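Local coordinates for salicylic acid-binding protein 2 (Nicotiana tabacum, PDB 1XKL) that hydrolyses methyl salicylate to salicylic acid and methanol as part of the signalling that activates systemic acquired resistance in plants, at residues M85-A90 / A101-A106; F107-V112 / E195-V200; F217-I222 / A230-G235. One frame throughout, in Å; residues are numbered along the deposited sequence.

Contact 1 (M85-A90 / A101-A106); sequences MNLGLA and AVFLAA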
HETATM    1  N   MSE A  85     -28.828 -16.222  18.452  1.00 12.93           N
HETATM    2  CA  MSE A  85     -29.744 -15.108  18.213  1.00 13.51           C
HETATM    3  C   MSE A  85     -30.354 -15.276  16.821  1.00 12.19           C
HETATM    4  O   MSE A  85     -31.533 -14.980  16.618  1.00 13.43           O
HETATM    5  CB  MSE A  85     -29.017 -13.761  18.309  1.00 15.65           C
HETATM    6  CG  MSE A  85     -28.420 -13.438  19.677  1.00 21.61           C
HETATM    7 SE   MSE A  85     -29.745 -13.362  21.111  1.00 34.81          SE
HETATM    8  CE  MSE A  85     -30.838 -11.914  20.423  1.00 22.43           C
ATOM      9  N   ASN A  86     -29.554 -15.758  15.867  1.00 11.67           N
ATOM     10  CA  ASN A  86     -30.036 -15.979  14.500  1.00 10.60           C
ATOM     11  C   ASN A  86     -31.099 -17.065  14.524  1.00 10.78           C
ATOM     12  O   ASN A  86     -32.100 -16.998  13.811  1.00 12.12           O
ATOM     13  CB  ASN A  86     -28.891 -16.427  13.577  1.00 11.24           C
ATOM     14  CG  ASN A  86     -27.783 -15.408  13.488  1.00  7.62           C
ATOM     15  OD1 ASN A  86     -26.697 -15.598  14.035  1.00  9.95           O
ATOM     16  ND2 ASN A  86     -28.057 -14.309  12.812  1.00  9.35           N
ATOM     17  N   LEU A  87     -30.863 -18.079  15.344  1.00 11.41           N
ATOM     18  CA  LEU A  87     -31.807 -19.178  15.478  1.00 13.03           C
ATOM     19  C   LEU A  87     -33.182 -18.672  15.892  1.00 12.90           C
ATOM     20  O   LEU A  87     -34.202 -19.176  15.430  1.00 13.14           O
ATOM     21  CB  LEU A  87     -31.312 -20.165  16.529  1.00 14.52           C
ATOM     22  CG  LEU A  87     -30.846 -21.527  16.026  1.00 15.76           C
ATOM     23  CD1 LEU A  87     -29.676 -21.362  15.075  1.00 14.16           C
ATOM     24  CD2 LEU A  87     -30.474 -22.378  17.222  1.00 13.84           C
ATOM     25  N   GLY A  88     -33.197 -17.673  16.767  1.00 13.41           N
ATOM     26  CA  GLY A  88     -34.452 -17.126  17.253  1.00 14.74           C
ATOM     27  C   GLY A  88     -35.381 -16.614  16.176  1.00 14.33           C
ATOM     28  O   GLY A  88     -36.596 -16.790  16.267  1.00 14.94           O
ATOM     29  N   LEU A  89     -34.822 -15.965  15.159  1.00 17.72           N
ATOM     30  CA  LEU A  89     -35.649 -15.442  14.080  1.00 18.18           C
ATOM     31  C   LEU A  89     -36.244 -16.587  13.277  1.00 19.22           C
ATOM     32  O   LEU A  89     -37.383 -16.505  12.821  1.00 20.71           O
ATOM     33  CB  LEU A  89     -34.841 -14.529  13.157  1.00 18.46           C
ATOM     34  CG  LEU A  89     -34.601 -13.077  13.586  1.00 22.80           C
ATOM     35  CD1 LEU A  89     -33.681 -13.037  14.798  1.00 22.69           C
ATOM     36  CD2 LEU A  89     -33.986 -12.308  12.429  1.00 20.50           C
ATOM     37  N   ALA A  90     -35.480 -17.662  13.103  1.00 20.19           N
ATOM     38  CA  ALA A  90     -35.971 -18.808  12.343  1.00 20.17           C
ATOM     39  C   ALA A  90     -37.091 -19.507  13.105  1.00 20.51           C
ATOM     40  O   ALA A  90     -38.094 -19.916  12.516  1.00 19.10           O
ATOM     41  CB  ALA A  90     -34.829 -19.783  12.059  1.00 19.96           C
ATOM     42  N   ALA A 101     -34.217 -26.794  18.685  1.00 16.65           N
ATOM     43  CA  ALA A 101     -33.199 -25.779  18.495  1.00 16.48           C
ATOM     44  C   ALA A 101     -32.100 -26.046  19.506  1.00 16.17           C
ATOM     45  O   ALA A 101     -32.353 -26.128  20.706  1.00 17.35           O
ATOM     46  CB  ALA A 101     -33.800 -24.387  18.711  1.00 15.56           C
ATOM     47  N   VAL A 102     -30.877 -26.189  19.018  1.00 15.57           N
ATOM     48  CA  VAL A 102     -29.743 -26.465  19.882  1.00 14.56           C
ATOM     49  C   VAL A 102     -28.847 -25.236  19.994  1.00 15.00           C
ATOM     50  O   VAL A 102     -28.413 -24.672  18.981  1.00 16.06           O
ATOM     51  CB  VAL A 102     -28.912 -27.655  19.331  1.00 12.96           C
ATOM     52  CG1 VAL A 102     -27.802 -28.018  20.300  1.00 10.97           C
ATOM     53  CG2 VAL A 102     -29.826 -28.848  19.102  1.00 13.02           C
ATOM     54  N   PHE A 103     -28.583 -24.826  21.231  1.00 13.25           N
ATOM     55  CA  PHE A 103     -27.744 -23.672  21.505  1.00 14.31           C
ATOM     56  C   PHE A 103     -26.412 -24.123  22.076  1.00 13.64           C
ATOM     57  O   PHE A 103     -26.312 -24.485  23.247  1.00 14.48           O
ATOM     58  CB  PHE A 103     -28.455 -22.707  22.478  1.00 13.18           C
ATOM     59  CG  PHE A 103     -29.740 -22.128  21.932  1.00 11.39           C
ATOM     60  CD1 PHE A 103     -30.918 -22.868  21.951  1.00 11.60           C
ATOM     61  CD2 PHE A 103     -29.756 -20.858  21.353  1.00 11.37           C
ATOM     62  CE1 PHE A 103     -32.089 -22.353  21.401  1.00 10.79           C
ATOM     63  CE2 PHE A 103     -30.920 -20.337  20.801  1.00  8.71           C
ATOM     64  CZ  PHE A 103     -32.086 -21.083  20.822  1.00  7.61           C
ATOM     65  N   LEU A 104     -25.391 -24.115  21.227  1.00 14.73           N
ATOM     66  CA  LEU A 104     -24.051 -24.533  21.627  1.00 14.78           C
ATOM     67  C   LEU A 104     -23.284 -23.316  22.125  1.00 16.06           C
ATOM     68  O   LEU A 104     -22.918 -22.447  21.333  1.00 15.52           O
ATOM     69  CB  LEU A 104     -23.320 -25.152  20.428  1.00 14.03           C
ATOM     70  CG  LEU A 104     -21.852 -25.503  20.618  1.00 13.15           C
ATOM     71  CD1 LEU A 104     -21.705 -26.620  21.664  1.00 14.71           C
ATOM     72  CD2 LEU A 104     -21.280 -25.954  19.272  1.00 13.38           C
ATOM     73  N   ALA A 105     -23.053 -23.261  23.436  1.00 15.43           N
ATOM     74  CA  ALA A 105     -22.342 -22.153  24.057  1.00 15.05           C
ATOM     75  C   ALA A 105     -22.752 -20.875  23.328  1.00 15.09           C
ATOM     76  O   ALA A 105     -21.918 -20.064  22.941  1.00 15.91           O
ATOM     77  CB  ALA A 105     -20.842 -22.367  23.951  1.00 14.05           C
ATOM     78  N   ALA A 106     -24.057 -20.725  23.154  1.00 13.36           N
ATOM     79  CA  ALA A 106     -24.643 -19.607  22.450  1.00 13.56           C
ATOM     80  C   ALA A 106     -25.378 -18.617  23.339  1.00 14.24           C
ATOM     81  O   ALA A 106     -25.452 -18.766  24.569  1.00 13.94           O
ATOM     82  CB  ALA A 106     -25.613 -20.137  21.404  1.00 13.03           C
TER

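Contact 2 (F107-V112 / E195-V200); sequences FMPDSV and ERFGSV. With STH (2-amino-4H-1,3-benzoxathiin-4-ol), chain E.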
ATOM      1  N   PHE A 107     -25.908 -17.588  22.687  1.00 13.78           N
ATOM      2  CA  PHE A 107     -26.716 -16.586  23.356  1.00 16.65           C
ATOM      3  C   PHE A 107     -28.118 -17.062  23.036  1.00 16.69           C
ATOM      4  O   PHE A 107     -28.493 -17.166  21.869  1.00 18.88           O
ATOM      5  CB  PHE A 107     -26.487 -15.196  22.763  1.00 14.44           C
ATOM      6  CG  PHE A 107     -25.193 -14.566  23.178  1.00 16.81           C
ATOM      7  CD1 PHE A 107     -24.270 -14.154  22.219  1.00 16.47           C
ATOM      8  CD2 PHE A 107     -24.897 -14.372  24.528  1.00 16.64           C
ATOM      9  CE1 PHE A 107     -23.073 -13.558  22.594  1.00 15.88           C
ATOM     10  CE2 PHE A 107     -23.700 -13.775  24.917  1.00 15.78           C
ATOM     11  CZ  PHE A 107     -22.783 -13.365  23.947  1.00 18.38           C
HETATM   12  N   MSE A 108     -28.882 -17.375  24.073  1.00 16.95           N
HETATM   13  CA  MSE A 108     -30.244 -17.856  23.905  1.00 17.65           C
HETATM   14  C   MSE A 108     -31.217 -16.810  24.432  1.00 18.74           C
HETATM   15  O   MSE A 108     -31.274 -16.562  25.636  1.00 20.65           O
HETATM   16  CB  MSE A 108     -30.405 -19.175  24.671  1.00 17.70           C
HETATM   17  CG  MSE A 108     -31.750 -19.843  24.504  1.00 20.41           C
HETATM   18 SE   MSE A 108     -31.792 -21.482  25.492  1.00 34.57          SE
HETATM   19  CE  MSE A 108     -31.559 -20.726  27.264  1.00 21.96           C
ATOM     20  N   PRO A 109     -32.001 -16.192  23.536  1.00 20.19           N
ATOM     21  CA  PRO A 109     -32.983 -15.159  23.884  1.00 20.70           C
ATOM     22  C   PRO A 109     -34.251 -15.726  24.503  1.00 20.18           C
ATOM     23  O   PRO A 109     -34.387 -16.938  24.665  1.00 19.71           O
ATOM     24  CB  PRO A 109     -33.308 -14.500  22.537  1.00 21.37           C
ATOM     25  CG  PRO A 109     -32.452 -15.230  21.506  1.00 22.47           C
ATOM     26  CD  PRO A 109     -32.117 -16.545  22.114  1.00 19.37           C
ATOM     27  N   ASP A 110     -35.170 -14.825  24.844  1.00 21.23           N
ATOM     28  CA  ASP A 110     -36.474 -15.193  25.376  1.00 21.06           C
ATOM     29  C   ASP A 110     -37.501 -14.269  24.732  1.00 21.33           C
ATOM     30  O   ASP A 110     -37.160 -13.486  23.838  1.00 18.68           O
ATOM     31  CB  ASP A 110     -36.521 -15.130  26.923  1.00 21.61           C
ATOM     32  CG  ASP A 110     -36.400 -13.714  27.500  1.00 21.07           C
ATOM     33  OD1 ASP A 110     -36.248 -13.626  28.735  1.00 22.18           O
ATOM     34  OD2 ASP A 110     -36.464 -12.705  26.773  1.00 16.99           O
ATOM     35  N   SER A 111     -38.752 -14.384  25.159  1.00 20.74           N
ATOM     36  CA  SER A 111     -39.827 -13.566  24.610  1.00 23.90           C
ATOM     37  C   SER A 111     -40.230 -12.435  25.559  1.00 23.65           C
ATOM     38  O   SER A 111     -40.735 -11.401  25.125  1.00 22.72           O
ATOM     39  CB  SER A 111     -41.048 -14.442  24.313  1.00 23.86           C
ATOM     40  OG  SER A 111     -41.433 -15.182  25.458  1.00 32.94           O
ATOM     41  N   VAL A 112     -39.983 -12.642  26.848  1.00 23.30           N
ATOM     42  CA  VAL A 112     -40.330 -11.683  27.891  1.00 23.31           C
ATOM     43  C   VAL A 112     -39.559 -10.362  27.889  1.00 22.40           C
ATOM     44  O   VAL A 112     -40.165  -9.286  27.896  1.00 22.31           O
ATOM     45  CB  VAL A 112     -40.180 -12.339  29.290  1.00 23.93           C
ATOM     46  CG1 VAL A 112     -40.590 -11.368  30.383  1.00 24.08           C
ATOM     47  CG2 VAL A 112     -41.031 -13.599  29.358  1.00 23.22           C
ATOM     48  N   GLU A 195     -45.580 -17.526  21.765  1.00 28.19           N
ATOM     49  CA  GLU A 195     -46.459 -18.276  20.889  1.00 29.68           C
ATOM     50  C   GLU A 195     -45.727 -19.002  19.766  1.00 28.51           C
ATOM     51  O   GLU A 195     -46.053 -20.144  19.437  1.00 28.91           O
ATOM     52  CB  GLU A 195     -47.500 -17.335  20.288  1.00 33.61           C
ATOM     53  CG  GLU A 195     -48.714 -18.039  19.732  1.00 38.71           C
ATOM     54  CD  GLU A 195     -49.468 -18.805  20.802  1.00 44.13           C
ATOM     55  OE1 GLU A 195     -49.738 -18.217  21.877  1.00 46.81           O
ATOM     56  OE2 GLU A 195     -49.795 -19.992  20.566  1.00 45.55           O
ATOM     57  N   ARG A 196     -44.734 -18.347  19.176  1.00 26.51           N
ATOM     58  CA  ARG A 196     -44.000 -18.948  18.070  1.00 23.13           C
ATOM     59  C   ARG A 196     -42.603 -19.386  18.502  1.00 21.64           C
ATOM     60  O   ARG A 196     -42.357 -20.579  18.702  1.00 21.39           O
ATOM     61  CB  ARG A 196     -43.954 -17.949  16.909  1.00 23.04           C
ATOM     62  CG  ARG A 196     -45.353 -17.484  16.499  1.00 24.89           C
ATOM     63  CD  ARG A 196     -45.344 -16.429  15.394  1.00 28.18           C
ATOM     64  NE  ARG A 196     -44.844 -16.950  14.127  1.00 29.81           N
ATOM     65  CZ  ARG A 196     -45.431 -17.904  13.410  1.00 31.02           C
ATOM     66  NH1 ARG A 196     -46.556 -18.462  13.828  1.00 33.44           N
ATOM     67  NH2 ARG A 196     -44.891 -18.298  12.264  1.00 30.14           N
ATOM     68  N   PHE A 197     -41.696 -18.428  18.657  1.00 19.87           N
ATOM     69  CA  PHE A 197     -40.333 -18.719  19.097  1.00 18.80           C
ATOM     70  C   PHE A 197     -40.374 -19.737  20.227  1.00 20.36           C
ATOM     71  O   PHE A 197     -39.755 -20.796  20.150  1.00 21.06           O
ATOM     72  CB  PHE A 197     -39.660 -17.441  19.621  1.00 16.31           C
ATOM     73  CG  PHE A 197     -38.399 -17.695  20.418  1.00 15.89           C
ATOM     74  CD1 PHE A 197     -37.178 -17.895  19.776  1.00 13.03           C
ATOM     75  CD2 PHE A 197     -38.434 -17.732  21.812  1.00 13.02           C
ATOM     76  CE1 PHE A 197     -36.018 -18.149  20.505  1.00 12.60           C
ATOM     77  CE2 PHE A 197     -37.279 -17.986  22.552  1.00 13.99           C
ATOM     78  CZ  PHE A 197     -36.065 -18.185  21.900  1.00 15.01           C
ATOM     79  N   GLY A 198     -41.116 -19.386  21.274  1.00 20.81           N
ATOM     80  CA  GLY A 198     -41.232 -20.226  22.450  1.00 21.15           C
ATOM     81  C   GLY A 198     -41.875 -21.588  22.284  1.00 21.55           C
ATOM     82  O   GLY A 198     -41.771 -22.422  23.180  1.00 23.21           O
ATOM     83  N   SER A 199     -42.536 -21.823  21.155  1.00 20.94           N
ATOM     84  CA  SER A 199     -43.185 -23.105  20.916  1.00 21.07           C
ATOM     85  C   SER A 199     -42.187 -24.165  20.452  1.00 21.54           C
ATOM     86  O   SER A 199     -42.554 -25.322  20.255  1.00 22.39           O
ATOM     87  CB  SER A 199     -44.290 -22.957  19.864  1.00 21.26           C
ATOM     88  OG  SER A 199     -43.766 -23.012  18.549  1.00 21.61           O
ATOM     89  N   VAL A 200     -40.928 -23.770  20.283  1.00 21.75           N
ATOM     90  CA  VAL A 200     -39.877 -24.684  19.830  1.00 20.37           C
ATOM     91  C   VAL A 200     -39.017 -25.208  20.986  1.00 19.56           C
ATOM     92  O   VAL A 200     -38.591 -24.437  21.840  1.00 17.72           O
ATOM     93  CB  VAL A 200     -38.947 -23.990  18.799  1.00 21.30           C
ATOM     94  CG1 VAL A 200     -37.892 -24.971  18.304  1.00 18.47           C
ATOM     95  CG2 VAL A 200     -39.763 -23.463  17.631  1.00 19.46           C
TER
HETATM   96  C8  STH E 297     -20.277 -13.839  19.774  1.00 18.18           C
HETATM   97  O8  STH E 297     -21.254 -12.904  19.636  1.00 19.41           O
HETATM   98  C1  STH E 297     -19.348 -13.840  20.941  1.00 19.22           C
HETATM   99  C2  STH E 297     -18.294 -14.880  21.039  1.00 17.57           C
HETATM  100  C3  STH E 297     -17.408 -14.877  22.154  1.00 18.39           C
HETATM  101  C4  STH E 297     -17.514 -13.865  23.158  1.00 18.29           C
HETATM  102  C5  STH E 297     -18.521 -12.854  23.069  1.00 16.41           C
HETATM  103  C6  STH E 297     -19.413 -12.833  21.976  1.00 14.09           C
HETATM  104  C7  STH E 297     -19.238 -16.114  19.161  1.00 19.09           C
HETATM  105  O2  STH E 297     -18.166 -15.904  20.064  1.00 17.99           O
HETATM  106  N7  STH E 297     -18.713 -16.675  18.005  1.00 18.77           N
HETATM  107  S7  STH E 297     -20.163 -14.842  18.798  1.00 25.17           S

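Contact 3 (F217-I222 / A230-G235); sequences FQRWQI and AIEIKG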
ATOM      1  N   PHE A 217     -22.126 -17.920  32.759  1.00 21.00           N
ATOM      2  CA  PHE A 217     -23.159 -17.195  32.027  1.00 19.85           C
ATOM      3  C   PHE A 217     -24.025 -18.163  31.233  1.00 19.54           C
ATOM      4  O   PHE A 217     -25.214 -17.922  31.022  1.00 19.04           O
ATOM      5  CB  PHE A 217     -22.553 -16.158  31.080  1.00 19.30           C
ATOM      6  CG  PHE A 217     -23.584 -15.329  30.376  1.00 19.87           C
ATOM      7  CD1 PHE A 217     -24.266 -14.319  31.051  1.00 21.54           C
ATOM      8  CD2 PHE A 217     -23.931 -15.606  29.060  1.00 18.39           C
ATOM      9  CE1 PHE A 217     -25.281 -13.603  30.422  1.00 21.85           C
ATOM     10  CE2 PHE A 217     -24.940 -14.896  28.425  1.00 19.05           C
ATOM     11  CZ  PHE A 217     -25.622 -13.893  29.105  1.00 20.93           C
ATOM     12  N   GLN A 218     -23.421 -19.252  30.773  1.00 18.87           N
ATOM     13  CA  GLN A 218     -24.165 -20.250  30.035  1.00 18.94           C
ATOM     14  C   GLN A 218     -25.206 -20.858  30.981  1.00 18.83           C
ATOM     15  O   GLN A 218     -26.381 -20.980  30.630  1.00 19.45           O
ATOM     16  CB  GLN A 218     -23.222 -21.334  29.503  1.00 17.65           C
ATOM     17  CG  GLN A 218     -22.281 -20.874  28.390  1.00 18.62           C
ATOM     18  CD  GLN A 218     -21.413 -22.007  27.878  1.00 19.27           C
ATOM     19  OE1 GLN A 218     -21.900 -23.108  27.638  1.00 21.44           O
ATOM     20  NE2 GLN A 218     -20.129 -21.743  27.705  1.00 21.14           N
ATOM     21  N   ARG A 219     -24.781 -21.228  32.188  1.00 20.47           N
ATOM     22  CA  ARG A 219     -25.711 -21.806  33.162  1.00 21.56           C
ATOM     23  C   ARG A 219     -26.714 -20.746  33.608  1.00 20.57           C
ATOM     24  O   ARG A 219     -27.845 -21.064  33.973  1.00 20.64           O
ATOM     25  CB  ARG A 219     -24.951 -22.354  34.375  1.00 25.70           C
ATOM     26  CG  ARG A 219     -23.687 -23.121  34.010  1.00 31.03           C
ATOM     27  CD  ARG A 219     -23.562 -24.452  34.738  1.00 34.71           C
ATOM     28  NE  ARG A 219     -24.354 -25.511  34.103  1.00 37.88           N
ATOM     29  CZ  ARG A 219     -23.837 -26.626  33.591  1.00 37.07           C
ATOM     30  NH1 ARG A 219     -24.631 -27.532  33.038  1.00 36.86           N
ATOM     31  NH2 ARG A 219     -22.525 -26.830  33.630  1.00 35.49           N
ATOM     32  N   TRP A 220     -26.295 -19.484  33.569  1.00 19.62           N
ATOM     33  CA  TRP A 220     -27.172 -18.390  33.952  1.00 19.53           C
ATOM     34  C   TRP A 220     -28.357 -18.326  32.998  1.00 18.13           C
ATOM     35  O   TRP A 220     -29.496 -18.123  33.419  1.00 15.92           O
ATOM     36  CB  TRP A 220     -26.428 -17.060  33.915  1.00 20.11           C
ATOM     37  CG  TRP A 220     -27.283 -15.923  34.350  1.00 22.12           C
ATOM     38  CD1 TRP A 220     -27.484 -15.485  35.632  1.00 22.55           C
ATOM     39  CD2 TRP A 220     -28.133 -15.124  33.518  1.00 21.54           C
ATOM     40  NE1 TRP A 220     -28.408 -14.469  35.647  1.00 21.96           N
ATOM     41  CE2 TRP A 220     -28.824 -14.227  34.364  1.00 22.22           C
ATOM     42  CE3 TRP A 220     -28.381 -15.082  32.141  1.00 20.34           C
ATOM     43  CZ2 TRP A 220     -29.746 -13.298  33.877  1.00 21.47           C
ATOM     44  CZ3 TRP A 220     -29.300 -14.157  31.653  1.00 22.73           C
ATOM     45  CH2 TRP A 220     -29.972 -13.277  32.521  1.00 22.14           C
ATOM     46  N   GLN A 221     -28.090 -18.496  31.707  1.00 16.21           N
ATOM     47  CA  GLN A 221     -29.155 -18.452  30.711  1.00 17.20           C
ATOM     48  C   GLN A 221     -30.086 -19.637  30.843  1.00 17.15           C
ATOM     49  O   GLN A 221     -31.292 -19.512  30.654  1.00 17.60           O
ATOM     50  CB  GLN A 221     -28.576 -18.444  29.300  1.00 18.77           C
ATOM     51  CG  GLN A 221     -27.622 -17.309  29.017  1.00 18.81           C
ATOM     52  CD  GLN A 221     -27.115 -17.365  27.599  1.00 19.80           C
ATOM     53  OE1 GLN A 221     -27.777 -16.902  26.673  1.00 20.62           O
ATOM     54  NE2 GLN A 221     -25.947 -17.954  27.418  1.00 16.03           N
ATOM     55  N   ILE A 222     -29.524 -20.802  31.142  1.00 19.22           N
ATOM     56  CA  ILE A 222     -30.342 -21.999  31.301  1.00 20.28           C
ATOM     57  C   ILE A 222     -31.278 -21.800  32.497  1.00 20.79           C
ATOM     58  O   ILE A 222     -32.480 -22.052  32.407  1.00 20.64           O
ATOM     59  CB  ILE A 222     -29.451 -23.235  31.524  1.00 19.12           C
ATOM     60  CG1 ILE A 222     -28.686 -23.540  30.230  1.00 19.87           C
ATOM     61  CG2 ILE A 222     -30.300 -24.433  31.955  1.00 20.15           C
ATOM     62  CD1 ILE A 222     -27.781 -24.736  30.324  1.00 18.92           C
ATOM     63  N   ALA A 230     -30.624 -29.716  29.147  1.00 26.35           N
ATOM     64  CA  ALA A 230     -29.293 -29.137  29.236  1.00 27.10           C
ATOM     65  C   ALA A 230     -28.250 -30.236  29.096  1.00 28.38           C
ATOM     66  O   ALA A 230     -28.242 -31.207  29.860  1.00 28.34           O
ATOM     67  CB  ALA A 230     -29.110 -28.414  30.560  1.00 27.97           C
ATOM     68  N   ILE A 231     -27.378 -30.075  28.108  1.00 27.32           N
ATOM     69  CA  ILE A 231     -26.314 -31.031  27.843  1.00 28.72           C
ATOM     70  C   ILE A 231     -24.998 -30.358  28.181  1.00 29.25           C
ATOM     71  O   ILE A 231     -24.885 -29.136  28.113  1.00 28.86           O
ATOM     72  CB  ILE A 231     -26.281 -31.430  26.357  1.00 29.59           C
ATOM     73  CG1 ILE A 231     -27.645 -31.979  25.930  1.00 31.56           C
ATOM     74  CG2 ILE A 231     -25.188 -32.452  26.123  1.00 29.80           C
ATOM     75  CD1 ILE A 231     -28.115 -33.172  26.733  1.00 32.27           C
ATOM     76  N   GLU A 232     -23.996 -31.150  28.528  1.00 28.62           N
ATOM     77  CA  GLU A 232     -22.701 -30.596  28.878  1.00 29.61           C
ATOM     78  C   GLU A 232     -21.540 -31.311  28.177  1.00 28.70           C
ATOM     79  O   GLU A 232     -21.532 -32.536  28.063  1.00 27.47           O
ATOM     80  CB  GLU A 232     -22.528 -30.669  30.396  1.00 31.92           C
ATOM     81  CG  GLU A 232     -21.124 -30.382  30.897  1.00 36.98           C
ATOM     82  CD  GLU A 232     -20.990 -30.576  32.402  1.00 39.01           C
ATOM     83  OE1 GLU A 232     -21.636 -29.823  33.164  1.00 39.97           O
ATOM     84  OE2 GLU A 232     -20.238 -31.484  32.817  1.00 38.39           O
ATOM     85  N   ILE A 233     -20.577 -30.534  27.684  1.00 27.15           N
ATOM     86  CA  ILE A 233     -19.395 -31.101  27.040  1.00 25.43           C
ATOM     87  C   ILE A 233     -18.191 -30.680  27.875  1.00 26.00           C
ATOM     88  O   ILE A 233     -17.694 -29.562  27.751  1.00 24.05           O
ATOM     89  CB  ILE A 233     -19.203 -30.601  25.587  1.00 24.25           C
ATOM     90  CG1 ILE A 233     -20.359 -31.081  24.705  1.00 23.27           C
ATOM     91  CG2 ILE A 233     -17.889 -31.120  25.023  1.00 24.60           C
ATOM     92  CD1 ILE A 233     -20.229 -30.684  23.251  1.00 22.69           C
ATOM     93  N   LYS A 234     -17.736 -31.591  28.733  1.00 25.69           N
ATOM     94  CA  LYS A 234     -16.596 -31.349  29.616  1.00 26.31           C
ATOM     95  C   LYS A 234     -15.277 -31.237  28.868  1.00 24.69           C
ATOM     96  O   LYS A 234     -15.003 -32.023  27.966  1.00 27.98           O
ATOM     97  CB  LYS A 234     -16.477 -32.483  30.646  1.00 27.59           C
ATOM     98  CG  LYS A 234     -16.943 -32.137  32.052  1.00 29.82           C
ATOM     99  CD  LYS A 234     -16.042 -31.096  32.693  1.00 30.65           C
ATOM    100  CE  LYS A 234     -16.443 -30.812  34.145  1.00 30.97           C
ATOM    101  NZ  LYS A 234     -15.545 -29.778  34.766  1.00 33.56           N
ATOM    102  N   GLY A 235     -14.465 -30.260  29.257  1.00 24.60           N
ATOM    103  CA  GLY A 235     -13.164 -30.076  28.640  1.00 25.39           C
ATOM    104  C   GLY A 235     -13.133 -29.311  27.329  1.00 24.09           C
ATOM    105  O   GLY A 235     -12.080 -29.185  26.710  1.00 24.93           O
TER

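Contact 1 (M85-A90 / A101-A106)
The segment that L87 packs against through A101, V102 and F103 runs on to A106, whose carbonyl oxygen is gripped twice, by Y204 OH and by Q221 NE2. Across the contact itself every side-chain approach within 4.5 Å is made by one methyl group, L87 CD2. L87 CD2 rests over one face of the F103 ring, 4.2 Å from the centroid and 16° off the normal, a CH-pi contact displaced toward the rim. L87 CD2 also lies 4.2 Å from A101 CB. On the backbone, V102 O is 3.6 Å from L87 CD2. To reach this place L87 holds chi1 at -110°, roughly halfway between two staggered positions, which suggests some torsional cost. Helix 85-90 and strand 101-104 run nearly antiparallel with their axes 9.5 Å apart, as expected in the beta-alpha-beta crossover from strand 75-80 through helix 83-93 to strand 98-104. A branched leucine suits this interface because it can also touch L77 on strand 75-80, while small A101 lets the helix come close. The backbones of A101, V102 and F103 bond to strands 75-80 and 202-207 and to K201, none to the helix, so cohesion here comes from dispersion and apolar burial.

Contact 2 (F107-V112 / E195-V200)
A buried carbonyl oxygen, P109 O, lies against the ring of F197 and has no hydrogen-bond partner in the model. The nearest ring atom is F197 CZ, 3.5 Å from P109 O, with F197 CE2 next to it; the oxygen approaches the ring obliquely. An aromatic carbon cannot replace an N-H or hydroxyl donor, so burying this oxygen probably costs some energy. F197 CE2 also comes within 4.1 Å of D110 CA, and F197 CZ within 4.3 Å of P109 CD, so the tip of the ring sits along the loop backbone. With CG anti to the backbone N (chi1 165°), F197 sends its ring from the short 3-10 turn 197-199 toward that loop. Proline suits its place as a rigid apolar surface for the ring.

Behind F197 the turn is fastened by R196 O, which accepts from both S199 N and S199 OG, each at 2.8 Å. The hydroxyl meets R196 O on a lone pair in the carbonyl plane, as a short serine side chain folded back on its own turn can do. On the other segment, D110 OD1 bonds H113 ND1.

F107, at the start of this loop, belongs to the ligand pocket: the edge of its ring faces the bound benzoxathiin, F107 CE1 lying 3.5 Å from STH O8, and it also packs edge-to-face with Y122. The contact joins the loop after strand 98-104 to the one before strand 202-207, beside helix 83-93, whose M85 touches P109 and whose M91 touches F197; F192 touches both P109 and F197, and helices 117-124 and 215-225 flank F107 and D110.

Contact 3 (F217-I222 / A230-G235)
R219 turns its chain at chi2 (-133°) and again at chi3, bringing the guanidinium round toward the strand, while E232, with CG anti to the backbone N and the rest extended, reaches across to meet it. One hydrogen bond joins them: R219 NH2 donates to E232 OE1 at a long 3.2 Å, in a salt bridge with an N-H...O angle of 156°. The oxygen is met on its anti side, somewhat out of the carboxylate plane. The two flat groups stand 69° apart, consistent with the absence of two-point pairing, and the side chains cross at about a right angle. E215, one turn earlier on the helix, is the stronger partner of R219 NH2, and E232 the second. These charges lie at the surface of the beta-alpha-beta unit of the alpha/beta hydrolase sheet formed by strand 202-207, helix 215-225 and strand 229-233, the last an outermost strand within this chain. Nearer the helix's C-terminal end the pairing is apolar: I222 CD1 lies 3.9 Å from A230 CB. There the small alanine accepts the long isoleucine arm, whose CG1 stands anti to the carbonyl carbon, and V227 in the connecting loop also touches I222.

In the fold
From the N terminus, contact 1 comes first and closes the short connection between helix 83-93 and strand 98-104. F107 follows A106 directly, so contact 2 starts where contact 1 ends and closes the long excursion 113-194, which holds helices 117-124 to 183-188 and is consistent with the cap inserted in alpha/beta hydrolases. Contact 3 then closes the connection from helix 215-225 to strand 229-233. The three lie in series, neither nesting nor crossing, yet they touch in space: Q221 OE1 accepts from M108 N at 2.9 Å, F217 meets F107, and G88 O packs on F197. Together they tie sheet edge, central strands and the loops that flank the probable cap.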